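Local coordinates for fatty acid CoA ligase (Marinactinospora thermotolerans, PDB 6SQ8), which belongs to the ANL superfamily of AMP-binding enzymes and binds adenosine monophosphate in a cleft lined by both its large N-terminal part and its C-terminal domain, at residues Q295-Q300 and L390-R395; I333-D336 and T340-R343; T378-T383 and Y408-E413. All coordinates share one frame; numbering follows the deposited sequence.

Interaction 1: residues Q295-Q300 and L390-R395. With AMP (adenosine monophosphate), chain G; EQ2 (1-ethanoyl-9~{H}-pyrido[3,4-b]indole-3-carboxylic acid), chain F.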
loop_
_atom_site.group_PDB
_atom_site.type_symbol
_atom_site.label_atom_id
_atom_site.label_comp_id
_atom_site.label_asym_id
_atom_site.label_seq_id
_atom_site.Cartn_x
_atom_site.Cartn_y
_atom_site.Cartn_z
ATOM N N GLN A 295 2.135 -4.803 -11.624
ATOM C CA GLN A 295 1.233 -4.753 -10.504
ATOM C C GLN A 295 1.919 -5.419 -9.299
ATOM O O GLN A 295 2.723 -6.330 -9.468
ATOM C CB GLN A 295 -0.095 -5.411 -10.875
ATOM C CG GLN A 295 -1.268 -4.953 -10.020
ATOM C CD GLN A 295 -2.504 -5.774 -10.260
ATOM O OE1 GLN A 295 -2.829 -6.613 -9.435
ATOM N NE2 GLN A 295 -3.158 -5.579 -11.403
ATOM N N ASN A 296 1.599 -4.918 -8.100
ATOM C CA ASN A 296 2.038 -5.452 -6.827
ATOM C C ASN A 296 0.786 -5.745 -5.996
ATOM O O ASN A 296 -0.147 -4.948 -5.972
ATOM C CB ASN A 296 2.953 -4.475 -6.074
ATOM C CG ASN A 296 4.414 -4.522 -6.480
ATOM O OD1 ASN A 296 4.784 -5.163 -7.476
ATOM N ND2 ASN A 296 5.253 -3.816 -5.736
ATOM N N TYR A 297 0.787 -6.884 -5.309
ATOM C CA TYR A 297 -0.230 -7.248 -4.341
ATOM C C TYR A 297 0.463 -7.525 -3.006
ATOM O O TYR A 297 1.425 -8.278 -2.930
ATOM C CB TYR A 297 -1.020 -8.458 -4.844
ATOM C CG TYR A 297 -1.794 -9.245 -3.813
ATOM C CD1 TYR A 297 -2.695 -8.625 -2.956
ATOM C CD2 TYR A 297 -1.658 -10.630 -3.721
ATOM C CE1 TYR A 297 -3.434 -9.353 -2.033
ATOM C CE2 TYR A 297 -2.390 -11.371 -2.807
ATOM C CZ TYR A 297 -3.286 -10.730 -1.965
ATOM O OH TYR A 297 -4.004 -11.457 -1.070
ATOM N N GLY A 298 -0.053 -6.893 -1.961
ATOM C CA GLY A 298 0.318 -7.164 -0.591
ATOM C C GLY A 298 -0.802 -6.776 0.349
ATOM O O GLY A 298 -1.852 -6.317 -0.091
ATOM N N THR A 299 -0.584 -7.021 1.641
ATOM C CA THR A 299 -1.468 -6.575 2.713
ATOM C C THR A 299 -0.587 -6.000 3.813
ATOM O O THR A 299 0.619 -6.170 3.788
ATOM C CB THR A 299 -2.372 -7.706 3.210
ATOM O OG1 THR A 299 -1.674 -8.502 4.165
ATOM C CG2 THR A 299 -2.882 -8.590 2.086
ATOM N N GLN A 300 -1.205 -5.307 4.763
ATOM C CA GLN A 300 -0.502 -4.718 5.897
ATOM C C GLN A 300 0.142 -5.848 6.698
ATOM O O GLN A 300 1.289 -5.723 7.114
ATOM C CB GLN A 300 -1.447 -3.887 6.766
ATOM C CG GLN A 300 -1.719 -2.499 6.209
ATOM C CD GLN A 300 -0.830 -1.437 6.807
ATOM O OE1 GLN A 300 0.416 -1.513 6.836
ATOM N NE2 GLN A 300 -1.506 -0.416 7.305
ATOM N N LEU A 390 -2.084 -16.010 -9.423
ATOM C CA LEU A 390 -3.139 -15.903 -8.458
ATOM C C LEU A 390 -4.157 -14.881 -8.972
ATOM O O LEU A 390 -3.779 -13.813 -9.488
ATOM C CB LEU A 390 -2.545 -15.477 -7.114
ATOM C CG LEU A 390 -3.558 -15.236 -5.993
ATOM C CD1 LEU A 390 -4.322 -16.506 -5.663
ATOM C CD2 LEU A 390 -2.872 -14.702 -4.756
ATOM N N HIS A 391 -5.444 -15.234 -8.842
ATOM C CA HIS A 391 -6.554 -14.364 -9.178
ATOM C C HIS A 391 -7.407 -14.139 -7.920
ATOM O O HIS A 391 -7.898 -15.095 -7.319
ATOM C CB HIS A 391 -7.414 -14.999 -10.269
ATOM C CG HIS A 391 -6.829 -14.976 -11.640
ATOM N ND1 HIS A 391 -5.875 -15.891 -12.061
ATOM C CD2 HIS A 391 -7.120 -14.217 -12.717
ATOM C CE1 HIS A 391 -5.592 -15.672 -13.334
ATOM N NE2 HIS A 391 -6.338 -14.644 -13.755
ATOM N N LEU A 392 -7.618 -12.875 -7.546
ATOM C CA LEU A 392 -8.441 -12.561 -6.405
ATOM C C LEU A 392 -9.876 -12.315 -6.874
ATOM O O LEU A 392 -10.091 -11.450 -7.707
ATOM C CB LEU A 392 -7.910 -11.306 -5.713
ATOM C CG LEU A 392 -6.482 -11.417 -5.163
ATOM C CD1 LEU A 392 -6.074 -10.137 -4.445
ATOM C CD2 LEU A 392 -6.301 -12.625 -4.246
ATOM N N THR A 393 -10.840 -13.023 -6.262
ATOM C CA THR A 393 -12.241 -12.861 -6.567
ATOM C C THR A 393 -12.938 -11.924 -5.576
ATOM O O THR A 393 -13.996 -11.388 -5.916
ATOM C CB THR A 393 -12.949 -14.217 -6.605
ATOM O OG1 THR A 393 -12.953 -14.769 -5.282
ATOM C CG2 THR A 393 -12.323 -15.145 -7.624
ATOM N N ASP A 394 -12.371 -11.733 -4.382
ATOM C CA ASP A 394 -13.019 -10.888 -3.377
ATOM C C ASP A 394 -12.200 -10.780 -2.083
ATOM O O ASP A 394 -11.475 -11.669 -1.693
ATOM C CB ASP A 394 -14.393 -11.438 -2.973
ATOM C CG ASP A 394 -15.573 -10.543 -3.318
ATOM O OD1 ASP A 394 -15.385 -9.311 -3.363
ATOM O OD2 ASP A 394 -16.668 -11.088 -3.529
ATOM N N ARG A 395 -12.391 -9.660 -1.400
ATOM C CA ARG A 395 -12.232 -9.549 0.052
ATOM C C ARG A 395 -13.299 -10.456 0.694
ATOM O O ARG A 395 -14.428 -10.495 0.240
ATOM C CB ARG A 395 -12.405 -8.058 0.377
ATOM C CG ARG A 395 -11.609 -7.490 1.538
ATOM C CD ARG A 395 -10.181 -7.967 1.718
ATOM N NE ARG A 395 -9.806 -7.752 3.112
ATOM C CZ ARG A 395 -8.572 -7.864 3.595
ATOM N NH1 ARG A 395 -7.603 -8.314 2.822
ATOM N NH2 ARG A 395 -8.309 -7.527 4.847
HETATM P P AMP G . -4.980 -3.635 3.854
HETATM O O1P AMP G . -3.495 -3.774 4.021
HETATM O O2P AMP G . -5.814 -4.571 4.741
HETATM O O3P AMP G . -5.390 -2.180 3.913
HETATM O "O5'" AMP G . -5.215 -4.088 2.295
HETATM C "C5'" AMP G . -5.146 -5.430 1.771
HETATM C "C4'" AMP G . -6.226 -5.707 0.729
HETATM O "O4'" AMP G . -6.191 -4.803 -0.365
HETATM C "C3'" AMP G . -6.049 -7.054 0.088
HETATM O "O3'" AMP G . -6.812 -7.934 0.866
HETATM C "C2'" AMP G . -6.544 -6.942 -1.352
HETATM O "O2'" AMP G . -7.906 -7.347 -1.622
HETATM C "C1'" AMP G . -6.395 -5.456 -1.629
HETATM N N9 AMP G . -5.246 -5.260 -2.553
HETATM C C8 AMP G . -4.021 -4.759 -2.267
HETATM N N7 AMP G . -3.242 -4.743 -3.383
HETATM C C5 AMP G . -3.980 -5.249 -4.396
HETATM C C6 AMP G . -3.779 -5.529 -5.839
HETATM N N6 AMP G . -2.622 -5.247 -6.447
HETATM N N1 AMP G . -4.811 -6.061 -6.521
HETATM C C2 AMP G . -5.998 -6.346 -5.915
HETATM N N3 AMP G . -6.261 -6.130 -4.606
HETATM C C4 AMP G . -5.302 -5.589 -3.829
HETATM C C1 EQ2 F . 2.861 -4.277 -2.547
HETATM C C2 EQ2 F . 1.575 -3.640 -2.149
HETATM O O1 EQ2 F . 0.837 -3.204 -3.013
HETATM C C3 EQ2 F . 1.232 -3.494 -0.690
HETATM N N1 EQ2 F . -0.051 -3.245 -0.398
HETATM C C4 EQ2 F . -0.430 -3.077 0.878
HETATM C C5 EQ2 F . -1.886 -2.755 1.137
HETATM O O2 EQ2 F . -2.667 -2.724 0.162
HETATM O O3 EQ2 F . -2.178 -2.498 2.318
HETATM C C6 EQ2 F . 0.465 -3.144 1.939
HETATM C C7 EQ2 F . 1.796 -3.402 1.671
HETATM C C8 EQ2 F . 2.977 -3.558 2.478
HETATM C C9 EQ2 F . 3.248 -3.504 3.843
HETATM C C10 EQ2 F . 4.539 -3.716 4.277
HETATM C C11 EQ2 F . 5.566 -3.978 3.374
HETATM C C12 EQ2 F . 5.334 -4.052 2.021
HETATM C C13 EQ2 F . 4.029 -3.836 1.586
HETATM N N2 EQ2 F . 3.532 -3.842 0.296
HETATM C C14 EQ2 F . 2.192 -3.584 0.331
#
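L390 opens the approach to Y297 with a single methyl, CD2, set obliquely against the ring at 3.9 Å from CE2 of Y297. The tyrosine, on strand 293-299, begins Y-G-T-Q, which aligns with the first four positions of the Y-G-x-T-E signature of ANL enzymes, Q300 standing in the place of its threonine. Strands 293-299 and 390-395 are not paired: the CA atoms of Y297 and L392 are 10.0 Å apart, no hydrogen bond crosses, and V322 of strand 321-325 packs against Y297, L390 and L392.

L392 makes the closer contact. Its side chain and that of Y297 point toward each other from opposite directions, and CD1 sits over one ring face, 3.9 Å from the centroid of Y297 and 20° off the normal, a CH-pi contact. T393 and D394 both face V381 in a classic beta bulge, and D394 OD2 accepts from S409 N. R395 then turns its guanidinium toward the ribose, although it is modelled too close to O3' for a bond type to be trusted.

On the tyrosine side, chi1 of 161° sends the ring from its strand so that its CD1 side meets the adenine and its CE2 side meets L390. N7 of AMP lies in the ring plane at its edge, and the phenol OH is hydrogen-bonded to D380. The exocyclic N6 of AMP donates to N296 O and Q295 OE1. EQ2 lies along the same strand end, N296 CB being 3.5 Å from EQ2 C1, and Q300 N donates to AMP O1P across 2.9 Å.

Interaction 2: residues I333-D336 and T340-R343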
loop_
_atom_site.group_PDB
_atom_site.type_symbol
_atom_site.label_atom_id
_atom_site.label_comp_id
_atom_site.label_asym_id
_atom_site.label_seq_id
_atom_site.Cartn_x
_atom_site.Cartn_y
_atom_site.Cartn_z
ATOM N N ILE A 333 -4.610 -22.020 -1.067
ATOM C CA ILE A 333 -6.024 -21.734 -1.120
ATOM C C ILE A 333 -6.728 -22.757 -0.224
ATOM O O ILE A 333 -6.501 -23.932 -0.379
ATOM C CB ILE A 333 -6.535 -21.777 -2.577
ATOM C CG1 ILE A 333 -5.658 -20.937 -3.515
ATOM C CG2 ILE A 333 -8.001 -21.347 -2.633
ATOM C CD1 ILE A 333 -5.720 -19.438 -3.237
ATOM N N ARG A 334 -7.569 -22.293 0.705
ATOM C CA ARG A 334 -8.127 -23.133 1.748
ATOM C C ARG A 334 -9.629 -22.892 1.923
ATOM O O ARG A 334 -10.121 -21.793 1.704
ATOM C CB ARG A 334 -7.464 -22.819 3.091
ATOM C CG ARG A 334 -5.979 -23.122 3.161
ATOM C CD ARG A 334 -5.469 -22.938 4.577
ATOM N NE ARG A 334 -4.049 -23.251 4.676
ATOM C CZ ARG A 334 -3.317 -23.020 5.755
ATOM N NH1 ARG A 334 -3.873 -22.473 6.826
ATOM N NH2 ARG A 334 -2.034 -23.332 5.743
ATOM N N ASP A 335 -10.322 -23.931 2.401
ATOM C CA ASP A 335 -11.751 -23.891 2.696
ATOM C C ASP A 335 -11.974 -23.354 4.114
ATOM O O ASP A 335 -11.007 -23.045 4.825
ATOM C CB ASP A 335 -12.399 -25.263 2.472
ATOM C CG ASP A 335 -11.806 -26.416 3.270
ATOM O OD1 ASP A 335 -11.095 -26.160 4.258
ATOM O OD2 ASP A 335 -12.058 -27.579 2.889
ATOM N N ASP A 336 -13.261 -23.239 4.482
ATOM C CA ASP A 336 -13.745 -22.810 5.816
ATOM C C ASP A 336 -13.138 -23.707 6.901
ATOM O O ASP A 336 -12.791 -23.225 7.982
ATOM C CB ASP A 336 -15.274 -22.863 5.923
ATOM C CG ASP A 336 -16.017 -22.209 4.773
ATOM O OD1 ASP A 336 -15.655 -22.491 3.598
ATOM O OD2 ASP A 336 -16.969 -21.437 5.051
ATOM N N THR A 340 -6.315 -27.733 2.286
ATOM C CA THR A 340 -5.811 -27.225 1.019
ATOM C C THR A 340 -6.734 -27.697 -0.107
ATOM O O THR A 340 -7.126 -28.857 -0.130
ATOM C CB THR A 340 -4.356 -27.659 0.807
ATOM O OG1 THR A 340 -3.611 -27.285 1.970
ATOM C CG2 THR A 340 -3.734 -27.052 -0.431
ATOM N N LEU A 341 -7.065 -26.773 -1.027
ATOM C CA LEU A 341 -7.920 -27.005 -2.204
ATOM C C LEU A 341 -7.054 -27.175 -3.451
ATOM O O LEU A 341 -5.923 -26.686 -3.513
ATOM C CB LEU A 341 -8.878 -25.820 -2.373
ATOM C CG LEU A 341 -10.242 -25.917 -1.686
ATOM C CD1 LEU A 341 -10.104 -26.498 -0.297
ATOM C CD2 LEU A 341 -10.934 -24.564 -1.605
ATOM N N PRO A 342 -7.581 -27.843 -4.503
ATOM C CA PRO A 342 -6.857 -27.973 -5.773
ATOM C C PRO A 342 -6.812 -26.687 -6.627
ATOM O O PRO A 342 -7.596 -25.744 -6.409
ATOM C CB PRO A 342 -7.651 -29.065 -6.511
ATOM C CG PRO A 342 -9.070 -28.931 -5.970
ATOM C CD PRO A 342 -8.906 -28.493 -4.530
ATOM N N ARG A 343 -5.886 -26.665 -7.596
ATOM C CA ARG A 343 -5.753 -25.565 -8.551
ATOM C C ARG A 343 -7.121 -25.357 -9.202
ATOM O O ARG A 343 -7.780 -26.325 -9.573
ATOM C CB ARG A 343 -4.649 -25.877 -9.576
ATOM C CG ARG A 343 -3.607 -24.773 -9.762
ATOM C CD ARG A 343 -2.155 -25.245 -9.777
ATOM N NE ARG A 343 -1.248 -24.451 -10.614
ATOM C CZ ARG A 343 0.090 -24.527 -10.573
ATOM N NH1 ARG A 343 0.818 -24.067 -11.581
ATOM N NH2 ARG A 343 0.694 -25.084 -9.532
HETATM O O HOH W 1 -3.727 -24.280 -2.813
#
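D335 OD1 is gripped by two backbone N-H groups, those of G338 and G339, while CB of the same residue rests 3.8 Å from CD1 of L341. The carboxylate carbon CG sits between the backbone N and the carbonyl carbon (chi1 57°), a rotation that turns the acid back over the turn following it. Its side chain passes L341 at a slant, and CD1 of the leucine also comes within 3.7 Å of D335 N. The methyl thus covers backbone as well as side chain.

The one direct hydrogen bond between the two segments is L341 N to I333 O, 3.0 Å long and nearly straight at 163°. The donor is tilted 20° from the carbonyl plane. Together with a single bridge between R334 and T340, whose CA atoms are 4.8 Å apart, it closes the turn just after strand 330-334, at the start of the longer connection to strand 347-352. These strands are antiparallel neighbours and form a beta hairpin with a long connecting loop, in a region consistent with the distorted beta-barrel of ANL enzymes. A water extends the link: it accepts from I333 N at 3.0 Å and donates to L341 O in a weaker bond.

L341 supplies most of the apolar contact. Its side chain leaves the backbone toward 333-336, and CD2 reaches CG2 of I333 at a loose 4.5 Å, whereas the side chains of R334 and T340 leave away from the partner segment. E332 forms a salt bridge with R334 NH2, and W350 and W375 make cation-pi contacts with the same arginine. The end of the I333 side chain leads away from L341, and the side chain also touches F384 of strand 380-384, on the interior side of this surface connection.

Interaction 3: residues T378-T383 and Y408-E413. With AMP (adenosine monophosphate), chain G.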
loop_
_atom_site.group_PDB
_atom_site.type_symbol
_atom_site.label_atom_id
_atom_site.label_comp_id
_atom_site.label_asym_id
_atom_site.label_seq_id
_atom_site.Cartn_x
_atom_site.Cartn_y
_atom_site.Cartn_z
ATOM N N THR A 378 -4.813 -13.795 4.779
ATOM C CA THR A 378 -4.772 -12.493 4.135
ATOM C C THR A 378 -6.093 -11.751 4.323
ATOM O O THR A 378 -6.091 -10.545 4.469
ATOM C CB THR A 378 -4.486 -12.602 2.635
ATOM O OG1 THR A 378 -5.525 -13.391 2.049
ATOM C CG2 THR A 378 -3.119 -13.191 2.341
ATOM N N GLY A 379 -7.207 -12.488 4.280
ATOM C CA GLY A 379 -8.543 -11.880 4.259
ATOM C C GLY A 379 -9.127 -11.801 2.853
ATOM O O GLY A 379 -10.238 -11.326 2.669
ATOM N N ASP A 380 -8.341 -12.256 1.860
ATOM C CA ASP A 380 -8.736 -12.298 0.484
ATOM C C ASP A 380 -9.132 -13.726 0.130
ATOM O O ASP A 380 -8.704 -14.689 0.778
ATOM C CB ASP A 380 -7.612 -11.848 -0.439
ATOM C CG ASP A 380 -7.301 -10.378 -0.297
ATOM O OD1 ASP A 380 -8.292 -9.577 -0.267
ATOM O OD2 ASP A 380 -6.068 -10.033 -0.192
ATOM N N VAL A 381 -9.933 -13.806 -0.932
ATOM C CA VAL A 381 -10.430 -15.023 -1.503
ATOM C C VAL A 381 -10.023 -15.035 -2.984
ATOM O O VAL A 381 -10.043 -14.007 -3.652
ATOM C CB VAL A 381 -11.954 -15.082 -1.292
ATOM C CG1 VAL A 381 -12.655 -15.969 -2.291
ATOM C CG2 VAL A 381 -12.290 -15.515 0.116
ATOM N N GLY A 382 -9.631 -16.206 -3.490
ATOM C CA GLY A 382 -9.150 -16.292 -4.865
ATOM C C GLY A 382 -8.784 -17.703 -5.294
ATOM O O GLY A 382 -9.172 -18.680 -4.662
ATOM N N THR A 383 -8.052 -17.789 -6.405
ATOM C CA THR A 383 -7.688 -19.045 -6.990
ATOM C C THR A 383 -6.524 -18.863 -7.974
ATOM O O THR A 383 -6.291 -17.762 -8.486
ATOM C CB THR A 383 -8.892 -19.670 -7.707
ATOM O OG1 THR A 383 -8.550 -21.019 -8.016
ATOM C CG2 THR A 383 -9.267 -18.959 -8.989
ATOM N N TYR A 408 -19.063 -13.550 -6.218
ATOM C CA TYR A 408 -17.874 -12.761 -5.908
ATOM C C TYR A 408 -18.040 -11.400 -6.565
ATOM O O TYR A 408 -18.181 -11.306 -7.778
ATOM C CB TYR A 408 -16.613 -13.495 -6.344
ATOM C CG TYR A 408 -16.458 -14.831 -5.661
ATOM C CD1 TYR A 408 -16.226 -14.914 -4.300
ATOM C CD2 TYR A 408 -16.634 -16.017 -6.364
ATOM C CE1 TYR A 408 -16.134 -16.140 -3.656
ATOM C CE2 TYR A 408 -16.533 -17.247 -5.740
ATOM C CZ TYR A 408 -16.281 -17.311 -4.381
ATOM O OH TYR A 408 -16.180 -18.529 -3.786
ATOM N N SER A 409 -18.078 -10.356 -5.743
ATOM C CA SER A 409 -18.408 -9.030 -6.232
ATOM C C SER A 409 -17.406 -8.550 -7.298
ATOM O O SER A 409 -17.800 -7.818 -8.182
ATOM C CB SER A 409 -18.523 -8.047 -5.112
ATOM O OG SER A 409 -17.392 -8.135 -4.273
ATOM N N ARG A 410 -16.134 -8.958 -7.218
ATOM C CA ARG A 410 -15.135 -8.457 -8.171
ATOM C C ARG A 410 -15.392 -9.048 -9.565
ATOM O O ARG A 410 -15.185 -8.370 -10.554
ATOM C CB ARG A 410 -13.699 -8.698 -7.689
ATOM C CG ARG A 410 -13.281 -7.738 -6.587
ATOM C CD ARG A 410 -11.786 -7.634 -6.352
ATOM N NE ARG A 410 -11.492 -7.442 -4.927
ATOM C CZ ARG A 410 -10.301 -7.619 -4.378
ATOM N NH1 ARG A 410 -9.263 -7.877 -5.153
ATOM N NH2 ARG A 410 -10.137 -7.535 -3.074
ATOM N N ARG A 411 -15.877 -10.289 -9.639
ATOM C CA ARG A 411 -16.212 -10.904 -10.916
ATOM C C ARG A 411 -17.323 -10.086 -11.588
ATOM O O ARG A 411 -17.283 -9.884 -12.797
ATOM C CB ARG A 411 -16.629 -12.379 -10.782
ATOM C CG ARG A 411 -15.506 -13.336 -10.400
ATOM C CD ARG A 411 -15.336 -14.667 -11.140
ATOM N NE ARG A 411 -16.544 -15.345 -11.614
ATOM C CZ ARG A 411 -17.174 -16.353 -11.000
ATOM N NH1 ARG A 411 -16.700 -16.874 -9.876
ATOM N NH2 ARG A 411 -18.264 -16.874 -11.542
ATOM N N VAL A 412 -18.301 -9.587 -10.809
ATOM C CA VAL A 412 -19.418 -8.823 -11.350
ATOM C C VAL A 412 -18.932 -7.446 -11.833
ATOM O O VAL A 412 -19.383 -6.952 -12.879
ATOM C CB VAL A 412 -20.565 -8.697 -10.327
ATOM C CG1 VAL A 412 -21.758 -7.908 -10.880
ATOM C CG2 VAL A 412 -21.031 -10.064 -9.876
ATOM N N GLU A 413 -18.016 -6.830 -11.076
ATOM C CA GLU A 413 -17.432 -5.524 -11.413
ATOM C C GLU A 413 -16.618 -5.613 -12.713
ATOM O O GLU A 413 -16.692 -4.710 -13.546
ATOM C CB GLU A 413 -16.543 -5.026 -10.271
ATOM C CG GLU A 413 -17.315 -4.653 -9.012
ATOM C CD GLU A 413 -16.501 -4.583 -7.723
ATOM O OE1 GLU A 413 -15.246 -4.721 -7.786
ATOM O OE2 GLU A 413 -17.137 -4.411 -6.660
HETATM P P AMP G . -4.980 -3.635 3.854
HETATM O O1P AMP G . -3.495 -3.774 4.021
HETATM O O2P AMP G . -5.814 -4.571 4.741
HETATM O O3P AMP G . -5.390 -2.180 3.913
HETATM O "O5'" AMP G . -5.215 -4.088 2.295
HETATM C "C5'" AMP G . -5.146 -5.430 1.771
HETATM C "C4'" AMP G . -6.226 -5.707 0.729
HETATM O "O4'" AMP G . -6.191 -4.803 -0.365
HETATM C "C3'" AMP G . -6.049 -7.054 0.088
HETATM O "O3'" AMP G . -6.812 -7.934 0.866
HETATM C "C2'" AMP G . -6.544 -6.942 -1.352
HETATM O "O2'" AMP G . -7.906 -7.347 -1.622
HETATM C "C1'" AMP G . -6.395 -5.456 -1.629
HETATM N N9 AMP G . -5.246 -5.260 -2.553
HETATM C C8 AMP G . -4.021 -4.759 -2.267
HETATM N N7 AMP G . -3.242 -4.743 -3.383
HETATM C C5 AMP G . -3.980 -5.249 -4.396
HETATM C C6 AMP G . -3.779 -5.529 -5.839
HETATM N N6 AMP G . -2.622 -5.247 -6.447
HETATM N N1 AMP G . -4.811 -6.061 -6.521
HETATM C C2 AMP G . -5.998 -6.346 -5.915
HETATM N N3 AMP G . -6.261 -6.130 -4.606
HETATM C C4 AMP G . -5.302 -5.589 -3.829
#
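D380 and R410 both carry CG anti to the carbonyl carbon, and a bend at chi3 (-145°) directs the arginine's guanidinium toward the aspartate and the ribose of AMP. NH2 of R410 is 3.9 Å from D380 OD1, a long salt bridge in which the carboxylate oxygen approaches obliquely. The firmer connection runs through the nucleotide. O2' of AMP lies in the guanidinium plane at its edge and accepts from R410 NH2 at 2.7 Å, with an N-H...O angle of 156°, while donating to D380 OD1 at 2.6 Å.

D380 closes the TGD run, which matches a conserved signature of ANL enzymes. The chain turns a corner at G379, and T378 OG1 accepts from D380 N at 3.0 Å, an ST turn that helps to fix the backbone beneath the acid. Farther along strand 380-384, CG1 of V381 packs 3.7 Å from CE1 of Y408, the two side chains crossing at about a right angle.

Y408 is at the N-cap position of helix 409-418 in the C-terminal domain. As donor to a carboxylate and acceptor from a guanidinium, the shared 2'-hydroxyl probably couples D380 and R410 more strongly than their long direct ion pair does.

Overall arrangement
From the N terminus, strand 293-299 comes first, and its residues 295-300 open a loop that interaction 1 closes some 90 residues later at 390-395. Interaction 2, a short local closure between 333-336 and 340-343, falls entirely within that loop. Interaction 3 starts inside it, at 378-383, but ends beyond it at 408-413, so interactions 1 and 3 cross along the chain. Strands 380-384 and 390-395 are antiparallel neighbours, and interactions 1 and 3 both touch AMP. I333 packs against L390 on one strand and G382 on the other, tying the surface turn to them. Together the three interactions link the nucleotide-binding strand, the barrel-like strands and the first helix of the C-terminal domain.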